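Local coordinates for putative dehydrogenase (Pseudomonas fluorescens, PDB 6UUG), which acts as the methanesulfinate monooxygenase MsuC, the two-component flavin-dependent enzyme that works within bacterial sulfur assimilation, at residues A[248-253]-A[337-342]; A[254-259]-A[384-389]; A[349-354]-A[390-395]. One frame throughout, in Å; residues are numbered along the deposited sequence.

Interaction 1: residues A[248-253]-A[337-342]; sequences RPLIAQ and GHLATA
Leu250 reaches Ala340 and Leu339 because its first torsion sets CG anti to the carbonyl carbon and beside the backbone N (chi1 -56°), which carries the forked end straight out from helix 247-277. On the opposing helix Leu339 takes the other common choice, with CG anti to its own backbone N (chi1 175°), and this swings its branch to where it can meet Leu250. The two methyls of Leu250 then divide the work. CD2 presses on the Ala340 methyl, with 3.6 Å from Leu250 CD2 to Ala340 CB, while CD1 lies over the start of the same residue, 3.9 Å from Leu250 CD1 to Ala340 N. The same CD1 is also met methyl to methyl by Leu339, and Leu250 CD1 to Leu339 CD2 is 4.0 Å.

Alanine suits its place because the helices come close here: the CA atoms of Leu250 and Ala340 are 6.3 Å apart, leaving room for one leucine but little for a second long side chain facing it. Leu339 points toward helix 247-277 and also packs on Leu320 and Leu321 of helix 294-327, and Leu250 touches Arg336 and Ile343 one turn to either side of the contact. The contact is thus part of the core of the C-terminal helical bundle that marks the acyl-CoA dehydrogenase fold.

All three touching residues are buried, and every side-chain group that meets here is aliphatic. Holding the two helices together at this level therefore rests on close fit and exclusion of water, without the directional demands that a polar pair would impose.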
ATOM      1  N   ARG A 248       5.377   6.106  33.271  1.00 30.95           N
ATOM      2  CA  ARG A 248       6.752   5.782  32.891  1.00 32.07           C
ATOM      3  C   ARG A 248       6.839   5.054  31.554  1.00 29.25           C
ATOM      4  O   ARG A 248       7.629   5.480  30.695  1.00 29.55           O
ATOM      5  CB  ARG A 248       7.420   4.973  34.013  1.00 32.98           C
ATOM      6  CG  ARG A 248       8.947   4.908  33.916  1.00 31.70           C
ATOM      7  CD  ARG A 248       9.459   3.757  33.091  1.00 35.28           C
ATOM      8  NE  ARG A 248      10.915   3.785  33.078  1.00 36.16           N
ATOM      9  CZ  ARG A 248      11.690   3.072  32.268  1.00 35.40           C
ATOM     10  NH1 ARG A 248      11.161   2.239  31.380  1.00 38.73           N
ATOM     11  NH2 ARG A 248      13.008   3.201  32.350  1.00 37.68           N
ATOM     12  N   PRO A 249       6.094   3.975  31.301  1.00 29.94           N
ATOM     13  CA  PRO A 249       6.206   3.342  29.975  1.00 30.84           C
ATOM     14  C   PRO A 249       5.712   4.235  28.850  1.00 28.88           C
ATOM     15  O   PRO A 249       6.200   4.110  27.719  1.00 30.06           O
ATOM     16  CB  PRO A 249       5.349   2.073  30.115  1.00 34.11           C
ATOM     17  CG  PRO A 249       4.385   2.385  31.224  1.00 33.16           C
ATOM     18  CD  PRO A 249       5.166   3.238  32.181  1.00 30.58           C
ATOM     19  N   LEU A 250       4.766   5.132  29.129  1.00 28.77           N
ATOM     20  CA  LEU A 250       4.254   6.021  28.095  1.00 28.76           C
ATOM     21  C   LEU A 250       5.295   7.067  27.709  1.00 28.19           C
ATOM     22  O   LEU A 250       5.408   7.432  26.532  1.00 27.58           O
ATOM     23  CB  LEU A 250       2.949   6.669  28.565  1.00 28.84           C
ATOM     24  CG  LEU A 250       1.831   5.705  28.983  1.00 26.55           C
ATOM     25  CD1 LEU A 250       0.542   6.462  29.269  1.00 27.48           C
ATOM     26  CD2 LEU A 250       1.600   4.674  27.866  1.00 30.61           C
ATOM     27  N   ILE A 251       6.055   7.569  28.690  1.00 27.74           N
ATOM     28  CA  ILE A 251       7.178   8.448  28.383  1.00 26.94           C
ATOM     29  C   ILE A 251       8.198   7.718  27.509  1.00 27.03           C
ATOM     30  O   ILE A 251       8.709   8.271  26.532  1.00 29.06           O
ATOM     31  CB  ILE A 251       7.808   8.981  29.683  1.00 25.20           C
ATOM     32  CG1 ILE A 251       6.827   9.936  30.375  1.00 26.89           C
ATOM     33  CG2 ILE A 251       9.146   9.687  29.395  1.00 28.29           C
ATOM     34  CD1 ILE A 251       7.178  10.187  31.853  1.00 31.32           C
ATOM     35  N   ALA A 252       8.500   6.463  27.839  1.00 27.67           N
ATOM     36  CA  ALA A 252       9.412   5.681  27.001  1.00 27.94           C
ATOM     37  C   ALA A 252       8.884   5.548  25.573  1.00 28.26           C
ATOM     38  O   ALA A 252       9.618   5.794  24.609  1.00 29.16           O
ATOM     39  CB  ALA A 252       9.647   4.301  27.623  1.00 28.88           C
ATOM     40  N   GLN A 253       7.610   5.160  25.423  1.00 27.78           N
ATOM     41  CA  GLN A 253       7.015   5.005  24.095  1.00 28.26           C
ATOM     42  C   GLN A 253       7.018   6.313  23.316  1.00 28.05           C
ATOM     43  O   GLN A 253       7.327   6.324  22.120  1.00 27.55           O
ATOM     44  CB  GLN A 253       5.584   4.484  24.221  1.00 30.12           C
ATOM     45  CG  GLN A 253       5.506   3.055  24.744  1.00 31.31           C
ATOM     46  CD  GLN A 253       5.925   2.044  23.689  1.00 38.37           C
ATOM     47  OE1 GLN A 253       5.452   2.099  22.554  1.00 36.55           O
ATOM     48  NE2 GLN A 253       6.833   1.130  24.053  1.00 41.40           N
ATOM     49  N   GLY A 337      -5.152   6.177  30.227  1.00 30.39           N
ATOM     50  CA  GLY A 337      -5.473   5.304  29.100  1.00 31.52           C
ATOM     51  C   GLY A 337      -5.649   6.056  27.794  1.00 30.31           C
ATOM     52  O   GLY A 337      -5.194   5.600  26.737  1.00 32.84           O
ATOM     53  N   HIS A 338      -6.332   7.198  27.836  1.00 29.66           N
ATOM     54  CA  HIS A 338      -6.490   8.006  26.627  1.00 32.19           C
ATOM     55  C   HIS A 338      -5.145   8.514  26.126  1.00 30.07           C
ATOM     56  O   HIS A 338      -4.912   8.575  24.913  1.00 28.24           O
ATOM     57  CB  HIS A 338      -7.456   9.166  26.888  1.00 34.06           C
ATOM     58  CG  HIS A 338      -8.888   8.732  26.946  1.00 40.37           C
ATOM     59  ND1 HIS A 338      -9.446   8.153  28.063  1.00 56.27           N
ATOM     60  CD2 HIS A 338      -9.861   8.742  26.004  1.00 52.46           C
ATOM     61  CE1 HIS A 338     -10.708   7.849  27.819  1.00 47.65           C
ATOM     62  NE2 HIS A 338     -10.985   8.200  26.577  1.00 52.38           N
ATOM     63  N   LEU A 339      -4.247   8.890  27.040  1.00 28.24           N
ATOM     64  CA  LEU A 339      -2.888   9.242  26.632  1.00 26.81           C
ATOM     65  C   LEU A 339      -2.192   8.056  25.968  1.00 26.53           C
ATOM     66  O   LEU A 339      -1.548   8.203  24.924  1.00 27.11           O
ATOM     67  CB  LEU A 339      -2.071   9.722  27.839  1.00 28.06           C
ATOM     68  CG  LEU A 339      -0.587  10.010  27.587  1.00 30.12           C
ATOM     69  CD1 LEU A 339      -0.381  11.090  26.523  1.00 26.38           C
ATOM     70  CD2 LEU A 339       0.129  10.407  28.896  1.00 29.32           C
ATOM     71  N   ALA A 340      -2.281   6.881  26.589  1.00 27.32           N
ATOM     72  CA  ALA A 340      -1.645   5.693  26.025  1.00 28.75           C
ATOM     73  C   ALA A 340      -2.122   5.422  24.597  1.00 27.10           C
ATOM     74  O   ALA A 340      -1.315   5.088  23.718  1.00 26.82           O
ATOM     75  CB  ALA A 340      -1.921   4.487  26.923  1.00 29.04           C
ATOM     76  N   THR A 341      -3.430   5.544  24.356  1.00 28.18           N
ATOM     77  CA  THR A 341      -3.967   5.342  23.011  1.00 27.34           C
ATOM     78  C   THR A 341      -3.424   6.385  22.039  1.00 27.44           C
ATOM     79  O   THR A 341      -3.045   6.054  20.908  1.00 26.93           O
ATOM     80  CB  THR A 341      -5.494   5.384  23.051  1.00 30.99           C
ATOM     81  OG1 THR A 341      -5.967   4.312  23.874  1.00 30.10           O
ATOM     82  CG2 THR A 341      -6.085   5.232  21.652  1.00 28.53           C
ATOM     83  N   ALA A 342      -3.357   7.647  22.469  1.00 26.37           N
ATOM     84  CA  ALA A 342      -2.853   8.699  21.589  1.00 25.52           C
ATOM     85  C   ALA A 342      -1.387   8.478  21.230  1.00 25.14           C
ATOM     86  O   ALA A 342      -0.967   8.757  20.098  1.00 25.91           O
ATOM     87  CB  ALA A 342      -3.027  10.071  22.255  1.00 24.96           C
TER

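Interaction 2: residues A[254-259]-A[384-389]; sequences LTFTHM and RTQTLH
Aromatic and amide packing joins Phe256 to Gln386. The amide end of Gln386, bent back at its second torsion (chi2 -48°), comes to the CE1 corner of the Phe256 ring. The planes of ring and amide are nearly parallel, only 8° apart, yet the amide nitrogen approaches obliquely, while the two side chains cross at about a right angle. The separation of 3.0 Å between Phe256 CE1 and Gln386 NE2 is short for such a pair, and its exact value is doubtful. His104 meets the same ring edge-to-face. With an alanine in place of Phe256, the Gln386 amide would probably be freer to turn and His104 would lose its aromatic partner.

Apolar packing adds little: Met259, which is modelled in two positions, may touch the aliphatic part of Gln386, and it also lies against Val92 of helix 85-96.

Hydrogen bonds shape each segment from within. Leu254 O is gripped twice from opposite faces of its carbonyl plane, by His258 N and by His258 ND1, the latter at 2.9 Å from Leu254 O and with the oxygen in the imidazole plane. From inside the last turn of helix 378-386, Arg384 NH1 donates over 2.9 Å to Thr387 OG1, just beyond the helix end, and that hydroxyl bonds in turn to Leu383 O, tying down the turn.

These bonds of His258 and Arg384 stay within their own segments, so what joins helix 247-277 to the end of helix 378-386 here is nondirectional packing of ring and amide.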
ATOM      1  N   LEU A 254       6.664   7.424  23.969  1.00 26.16           N
ATOM      2  CA  LEU A 254       6.651   8.700  23.260  1.00 24.07           C
ATOM      3  C   LEU A 254       8.064   9.215  22.977  1.00 26.45           C
ATOM      4  O   LEU A 254       8.258   9.973  22.018  1.00 27.54           O
ATOM      5  CB  LEU A 254       5.820   9.728  24.061  1.00 27.70           C
ATOM      6  CG  LEU A 254       5.466  11.030  23.329  1.00 29.14           C
ATOM      7  CD1 LEU A 254       4.803  10.742  22.002  1.00 27.36           C
ATOM      8  CD2 LEU A 254       4.544  11.910  24.188  1.00 27.40           C
ATOM      9  N   THR A 255       9.061   8.799  23.764  1.00 26.27           N
ATOM     10  CA  THR A 255      10.450   9.143  23.452  1.00 26.24           C
ATOM     11  C   THR A 255      10.883   8.485  22.149  1.00 27.55           C
ATOM     12  O   THR A 255      11.417   9.153  21.254  1.00 28.27           O
ATOM     13  CB  THR A 255      11.366   8.732  24.612  1.00 27.97           C
ATOM     14  OG1 THR A 255      11.032   9.496  25.783  1.00 29.99           O
ATOM     15  CG2 THR A 255      12.839   8.964  24.263  1.00 30.31           C
ATOM     16  N   PHE A 256      10.628   7.174  22.019  1.00 26.87           N
ATOM     17  CA  PHE A 256      10.876   6.486  20.751  1.00 28.87           C
ATOM     18  C   PHE A 256      10.124   7.154  19.616  1.00 25.24           C
ATOM     19  O   PHE A 256      10.666   7.328  18.522  1.00 27.55           O
ATOM     20  CB  PHE A 256      10.442   5.018  20.830  1.00 30.81           C
ATOM     21  CG  PHE A 256      11.436   4.128  21.504  1.00 34.87           C
ATOM     22  CD1 PHE A 256      12.729   4.031  21.019  1.00 42.12           C
ATOM     23  CD2 PHE A 256      11.062   3.346  22.580  1.00 41.01           C
ATOM     24  CE1 PHE A 256      13.652   3.194  21.631  1.00 46.18           C
ATOM     25  CE2 PHE A 256      11.976   2.506  23.197  1.00 44.27           C
ATOM     26  CZ  PHE A 256      13.276   2.434  22.719  1.00 43.87           C
ATOM     27  N   THR A 257       8.861   7.522  19.863  1.00 25.58           N
ATOM     28  CA  THR A 257       8.032   8.103  18.811  1.00 25.13           C
ATOM     29  C   THR A 257       8.633   9.404  18.295  1.00 23.74           C
ATOM     30  O   THR A 257       8.659   9.638  17.081  1.00 25.75           O
ATOM     31  CB  THR A 257       6.604   8.335  19.316  1.00 26.17           C
ATOM     32  OG1 THR A 257       6.011   7.083  19.688  1.00 28.14           O
ATOM     33  CG2 THR A 257       5.740   8.961  18.218  1.00 25.73           C
ATOM     34  N   HIS A 258       9.092  10.276  19.203  1.00 26.30           N
ATOM     35  CA  HIS A 258       9.736  11.515  18.770  1.00 25.95           C
ATOM     36  C   HIS A 258      11.014  11.233  17.991  1.00 27.94           C
ATOM     37  O   HIS A 258      11.355  11.975  17.058  1.00 26.28           O
ATOM     38  CB  HIS A 258      10.032  12.412  19.979  1.00 26.15           C
ATOM     39  CG  HIS A 258       8.860  13.220  20.425  1.00 24.78           C
ATOM     40  ND1 HIS A 258       7.786  12.681  21.095  1.00 25.35           N
ATOM     41  CD2 HIS A 258       8.595  14.544  20.283  1.00 26.33           C
ATOM     42  CE1 HIS A 258       6.909  13.642  21.355  1.00 28.25           C
ATOM     43  NE2 HIS A 258       7.379  14.783  20.872  1.00 24.98           N
ATOM     44  N   MET A 259      11.757  10.188  18.386  1.00 28.07           N
ATOM     45  CA  MET A 259      12.932   9.763  17.623  0.53 29.23           C
ATOM     46  C   MET A 259      12.549   9.377  16.201  1.00 28.33           C
ATOM     47  O   MET A 259      13.229   9.754  15.233  1.00 27.57           O
ATOM     48  CB  MET A 259      13.621   8.571  18.305  0.53 29.80           C
ATOM     49  CG  MET A 259      14.354   8.863  19.598  0.53 26.91           C
ATOM     50  SD  MET A 259      14.813   7.333  20.474  0.53 35.28           S
ATOM     51  CE  MET A 259      15.632   6.414  19.177  0.53 37.03           C
ATOM     52  N   ARG A 384      14.606   1.165  10.961  1.00 27.32           N
ATOM     53  CA  ARG A 384      14.263  -0.253  10.865  1.00 26.33           C
ATOM     54  C   ARG A 384      14.592  -0.992  12.153  1.00 27.91           C
ATOM     55  O   ARG A 384      13.830  -1.867  12.583  1.00 30.54           O
ATOM     56  CB  ARG A 384      15.009  -0.913   9.692  1.00 25.64           C
ATOM     57  CG  ARG A 384      14.824  -2.446   9.562  1.00 28.21           C
ATOM     58  CD  ARG A 384      13.430  -2.827   9.065  1.00 27.39           C
ATOM     59  NE  ARG A 384      12.420  -2.629  10.115  1.00 28.34           N
ATOM     60  CZ  ARG A 384      11.116  -2.841   9.982  1.00 25.90           C
ATOM     61  NH1 ARG A 384      10.288  -2.550  10.999  1.00 27.50           N
ATOM     62  NH2 ARG A 384      10.623  -3.323   8.843  1.00 27.83           N
ATOM     63  N   THR A 385      15.749  -0.692  12.747  1.00 27.38           N
ATOM     64  CA  THR A 385      16.174  -1.367  13.970  1.00 27.37           C
ATOM     65  C   THR A 385      15.253  -1.017  15.133  1.00 32.45           C
ATOM     66  O   THR A 385      14.816  -1.892  15.894  1.00 34.44           O
ATOM     67  CB  THR A 385      17.621  -0.969  14.309  1.00 38.13           C
ATOM     68  OG1 THR A 385      18.489  -1.287  13.213  1.00 41.59           O
ATOM     69  CG2 THR A 385      18.097  -1.699  15.550  1.00 44.72           C
ATOM     70  N   GLN A 386      14.950   0.261  15.290  1.00 31.21           N
ATOM     71  CA  GLN A 386      14.256   0.695  16.499  1.00 36.00           C
ATOM     72  C   GLN A 386      12.754   0.446  16.461  1.00 38.79           C
ATOM     73  O   GLN A 386      12.110   0.478  17.515  1.00 36.57           O
ATOM     74  CB  GLN A 386      14.516   2.174  16.749  1.00 35.29           C
ATOM     75  CG  GLN A 386      15.825   2.444  17.466  1.00 46.87           C
ATOM     76  CD  GLN A 386      16.027   1.553  18.709  1.00 45.65           C
ATOM     77  OE1 GLN A 386      17.094   0.966  18.902  1.00 59.52           O
ATOM     78  NE2 GLN A 386      14.997   1.448  19.542  1.00 53.06           N
ATOM     79  N   THR A 387      12.176   0.211  15.288  1.00 30.55           N
ATOM     80  CA  THR A 387      10.747  -0.073  15.219  1.00 31.49           C
ATOM     81  C   THR A 387      10.413  -1.525  15.542  1.00 34.20           C
ATOM     82  O   THR A 387       9.225  -1.854  15.605  1.00 37.81           O
ATOM     83  CB  THR A 387      10.186   0.270  13.835  1.00 30.35           C
ATOM     84  OG1 THR A 387      10.979  -0.375  12.836  1.00 31.29           O
ATOM     85  CG2 THR A 387      10.185   1.772  13.576  1.00 30.92           C
ATOM     86  N   LEU A 388      11.412  -2.392  15.773  1.00 31.29           N
ATOM     87  CA  LEU A 388      11.168  -3.814  15.999  1.00 37.36           C
ATOM     88  C   LEU A 388      11.060  -4.209  17.465  1.00 41.78           C
ATOM     89  O   LEU A 388      10.590  -5.316  17.756  1.00 47.75           O
ATOM     90  CB  LEU A 388      12.290  -4.649  15.388  1.00 36.65           C
ATOM     91  CG  LEU A 388      12.435  -4.536  13.877  1.00 34.61           C
ATOM     92  CD1 LEU A 388      13.687  -5.293  13.421  1.00 36.04           C
ATOM     93  CD2 LEU A 388      11.177  -5.056  13.205  1.00 31.84           C
ATOM     94  N   HIS A 389      11.498  -3.357  18.381  1.00 41.06           N
ATOM     95  CA  HIS A 389      11.526  -3.791  19.771  0.54 50.35           C
ATOM     96  C   HIS A 389      10.147  -3.845  20.412  1.00 49.58           C
ATOM     97  O   HIS A 389       9.999  -4.473  21.462  1.00 54.99           O
ATOM     98  CB  HIS A 389      12.478  -2.894  20.557  0.54 47.17           C
ATOM     99  CG  HIS A 389      13.915  -3.086  20.177  0.54 46.98           C
ATOM    100  ND1 HIS A 389      14.744  -3.972  20.828  0.54 49.97           N
ATOM    101  CD2 HIS A 389      14.657  -2.532  19.189  0.54 45.70           C
ATOM    102  CE1 HIS A 389      15.942  -3.944  20.268  0.54 49.09           C
ATOM    103  NE2 HIS A 389      15.916  -3.074  19.275  0.54 46.01           N
TER

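Interaction 3: residues A[349-354]-A[390-395]; sequences AASRQG and DPLDYK
The guanidinium of Arg352 has a water at its edge, in its plane, while Leu392 CD2 and Asp393 OD1 both approach it obliquely. The water accepts from Arg352 NH2 and donates to Asp393 OD1, each at 2.9 Å from the water oxygen. It therefore bridges opposite charges that stay 4.5 Å apart between Arg352 NH2 and Asp393 OD1, too far for a direct salt bridge. Each charge has a firmer mate in another chain: Arg352 NH1 makes a salt bridge with Glu302 of the second subunit, and Asp393 OD2 a hydrogen bond with His299 of the third.

Next to the charged groups the packing is apolar and tight. Leu392 CD2 sits against the arginine stem, 3.4 Å from Arg352 CG, and Leu392 CD1 touches Ser351 CB at 3.8 Å. The leucine sits with chi1 at -128°, away from a staggered position, which suggests some strain. Serine suits this spot, being small enough to admit the leucine and giving its hydroxyl to Lys347 O of its own helix.

Pro391 is the N-cap of helix 392-405, and Leu392, in its first turn, points toward helix 333-360. On that helix Ser351 and Ala350 also touch Phe260 of helix 247-277, while Ala349 packs on Leu313, and Ala350 and Gln353 on Ile310, of helix 294-327.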
ATOM      1  N   ALA A 349       1.915   5.458  13.296  1.00 25.87           N
ATOM      2  CA  ALA A 349       2.080   6.315  12.126  1.00 26.86           C
ATOM      3  C   ALA A 349       3.544   6.667  11.906  1.00 25.04           C
ATOM      4  O   ALA A 349       4.051   6.575  10.776  1.00 27.97           O
ATOM      5  CB  ALA A 349       1.250   7.591  12.269  1.00 28.49           C
ATOM      6  N   ALA A 350       4.245   7.066  12.968  1.00 24.08           N
ATOM      7  CA  ALA A 350       5.653   7.432  12.811  1.00 24.57           C
ATOM      8  C   ALA A 350       6.473   6.244  12.335  1.00 26.00           C
ATOM      9  O   ALA A 350       7.376   6.401  11.512  1.00 26.12           O
ATOM     10  CB  ALA A 350       6.229   7.965  14.116  1.00 26.16           C
ATOM     11  N   SER A 351       6.168   5.051  12.845  1.00 27.03           N
ATOM     12  CA  SER A 351       6.927   3.860  12.469  1.00 25.28           C
ATOM     13  C   SER A 351       6.717   3.524  11.006  1.00 26.70           C
ATOM     14  O   SER A 351       7.682   3.352  10.244  1.00 31.12           O
ATOM     15  CB  SER A 351       6.504   2.672  13.342  1.00 28.66           C
ATOM     16  OG  SER A 351       6.901   2.867  14.696  1.00 31.87           O
ATOM     17  N   ARG A 352       5.455   3.381  10.605  1.00 26.93           N
ATOM     18  CA  ARG A 352       5.147   2.865   9.273  1.00 26.53           C
ATOM     19  C   ARG A 352       5.409   3.909   8.204  1.00 29.63           C
ATOM     20  O   ARG A 352       6.071   3.631   7.191  1.00 28.63           O
ATOM     21  CB  ARG A 352       3.693   2.430   9.203  1.00 28.85           C
ATOM     22  CG  ARG A 352       3.428   1.198   9.964  1.00 37.79           C
ATOM     23  CD  ARG A 352       2.037   0.735   9.675  1.00 43.77           C
ATOM     24  NE  ARG A 352       1.984  -0.715   9.699  1.00 44.57           N
ATOM     25  CZ  ARG A 352       0.861  -1.400   9.540  1.00 45.78           C
ATOM     26  NH1 ARG A 352      -0.270  -0.737   9.347  1.00 34.83           N
ATOM     27  NH2 ARG A 352       0.873  -2.731   9.575  1.00 44.83           N
ATOM     28  N   GLN A 353       4.848   5.103   8.383  1.00 26.97           N
ATOM     29  CA  GLN A 353       5.045   6.137   7.378  1.00 28.09           C
ATOM     30  C   GLN A 353       6.480   6.660   7.392  1.00 28.29           C
ATOM     31  O   GLN A 353       7.016   7.041   6.341  1.00 27.91           O
ATOM     32  CB  GLN A 353       4.040   7.268   7.597  1.00 29.00           C
ATOM     33  CG  GLN A 353       2.585   6.853   7.334  1.00 30.22           C
ATOM     34  CD  GLN A 353       1.626   8.021   7.545  1.00 38.51           C
ATOM     35  OE1 GLN A 353       1.222   8.301   8.665  1.00 42.26           O
ATOM     36  NE2 GLN A 353       1.280   8.710   6.469  1.00 45.47           N
ATOM     37  N   GLY A 354       7.116   6.691   8.561  1.00 25.16           N
ATOM     38  CA  GLY A 354       8.509   7.100   8.621  1.00 26.29           C
ATOM     39  C   GLY A 354       9.412   6.152   7.847  1.00 28.02           C
ATOM     40  O   GLY A 354      10.279   6.580   7.088  1.00 27.48           O
ATOM     41  N   ASP A 390       9.126  -3.254  19.778  1.00 40.01           N
ATOM     42  CA  ASP A 390       7.740  -3.345  20.227  1.00 44.67           C
ATOM     43  C   ASP A 390       6.935  -3.633  18.962  1.00 41.59           C
ATOM     44  O   ASP A 390       6.729  -2.731  18.137  1.00 44.37           O
ATOM     45  CB  ASP A 390       7.312  -2.045  20.919  1.00 51.84           C
ATOM     46  CG  ASP A 390       5.795  -1.883  21.069  1.00 39.74           C
ATOM     47  OD1 ASP A 390       5.036  -2.880  21.097  1.00 60.56           O
ATOM     48  OD2 ASP A 390       5.367  -0.713  21.173  1.00 54.14           O
ATOM     49  N   PRO A 391       6.506  -4.881  18.750  1.00 35.69           N
ATOM     50  CA  PRO A 391       5.994  -5.270  17.425  1.00 35.71           C
ATOM     51  C   PRO A 391       4.729  -4.518  17.017  1.00 36.65           C
ATOM     52  O   PRO A 391       3.731  -4.490  17.742  1.00 31.50           O
ATOM     53  CB  PRO A 391       5.743  -6.779  17.565  1.00 34.63           C
ATOM     54  CG  PRO A 391       5.839  -7.087  19.020  1.00 44.40           C
ATOM     55  CD  PRO A 391       6.700  -6.038  19.638  1.00 37.31           C
ATOM     56  N   LEU A 392       4.777  -3.928  15.817  1.00 32.65           N
ATOM     57  CA  LEU A 392       3.689  -3.077  15.334  1.00 32.90           C
ATOM     58  C   LEU A 392       2.355  -3.816  15.266  1.00 32.70           C
ATOM     59  O   LEU A 392       1.303  -3.224  15.521  1.00 32.85           O
ATOM     60  CB  LEU A 392       4.056  -2.519  13.954  1.00 39.65           C
ATOM     61  CG  LEU A 392       3.970  -1.016  13.700  1.00 47.75           C
ATOM     62  CD1 LEU A 392       4.504  -0.231  14.872  1.00 42.94           C
ATOM     63  CD2 LEU A 392       4.791  -0.711  12.469  1.00 50.23           C
ATOM     64  N   ASP A 393       2.364  -5.108  14.916  1.00 29.63           N
ATOM     65  CA  ASP A 393       1.093  -5.811  14.771  1.00 32.44           C
ATOM     66  C   ASP A 393       0.341  -5.853  16.091  1.00 29.94           C
ATOM     67  O   ASP A 393      -0.889  -5.793  16.115  1.00 29.20           O
ATOM     68  CB  ASP A 393       1.313  -7.229  14.251  1.00 31.71           C
ATOM     69  CG  ASP A 393       1.707  -7.260  12.791  1.00 37.81           C
ATOM     70  OD1 ASP A 393       1.098  -6.515  11.990  1.00 40.81           O
ATOM     71  OD2 ASP A 393       2.637  -8.020  12.467  1.00 39.36           O
ATOM     72  N   TYR A 394       1.063  -5.975  17.201  1.00 31.82           N
ATOM     73  CA  TYR A 394       0.379  -6.013  18.484  1.00 33.26           C
ATOM     74  C   TYR A 394      -0.003  -4.622  18.974  1.00 29.98           C
ATOM     75  O   TYR A 394      -0.942  -4.497  19.767  1.00 28.72           O
ATOM     76  CB  TYR A 394       1.230  -6.788  19.502  1.00 31.03           C
ATOM     77  CG  TYR A 394       1.054  -8.272  19.252  1.00 36.32           C
ATOM     78  CD1 TYR A 394      -0.107  -8.922  19.650  1.00 34.99           C
ATOM     79  CD2 TYR A 394       2.006  -9.007  18.548  1.00 35.61           C
ATOM     80  CE1 TYR A 394      -0.310 -10.273  19.393  1.00 40.27           C
ATOM     81  CE2 TYR A 394       1.815 -10.383  18.289  1.00 37.11           C
ATOM     82  CZ  TYR A 394       0.650 -10.996  18.713  1.00 40.49           C
ATOM     83  OH  TYR A 394       0.429 -12.333  18.466  1.00 42.34           O
ATOM     84  N   LYS A 395       0.675  -3.569  18.494  1.00 31.58           N
ATOM     85  CA  LYS A 395       0.170  -2.215  18.716  1.00 28.67           C
ATOM     86  C   LYS A 395      -1.162  -2.005  18.011  1.00 28.80           C
ATOM     87  O   LYS A 395      -2.080  -1.390  18.571  1.00 28.60           O
ATOM     88  CB  LYS A 395       1.196  -1.175  18.241  1.00 29.71           C
ATOM     89  CG  LYS A 395       2.461  -1.066  19.132  1.00 37.56           C
ATOM     90  CD  LYS A 395       2.321  -0.000  20.255  1.00 52.33           C
ATOM     91  CE  LYS A 395       1.620  -0.544  21.498  1.00 49.35           C
ATOM     92  NZ  LYS A 395       2.002   0.182  22.757  1.00 54.66           N
TER
HETATM   93  O   HOH W   1       2.701  -4.950  10.193  1.00 38.90           O

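Along the chain interactions 1 and 2 start back to back on helix 247-277, while helix 333-360 supplies one side of interaction 1 and then of interaction 3. The partners 384-389 and 390-395 are also consecutive, running from the end of helix 378-386 into helix 392-405. Interactions 2 and 3 have centres about 9 Å apart, and each lies about 14 Å from interaction 1. Lys347 links the levels, holding Gln253 OE1 of the first and Asp390 OD2 of the third. Interaction 1 joins two helices of the C-terminal bundle; interactions 2 and 3 fasten onto them the segment from helix 378-386 into helix 392-405, which also meets the third subunit of the tetramer.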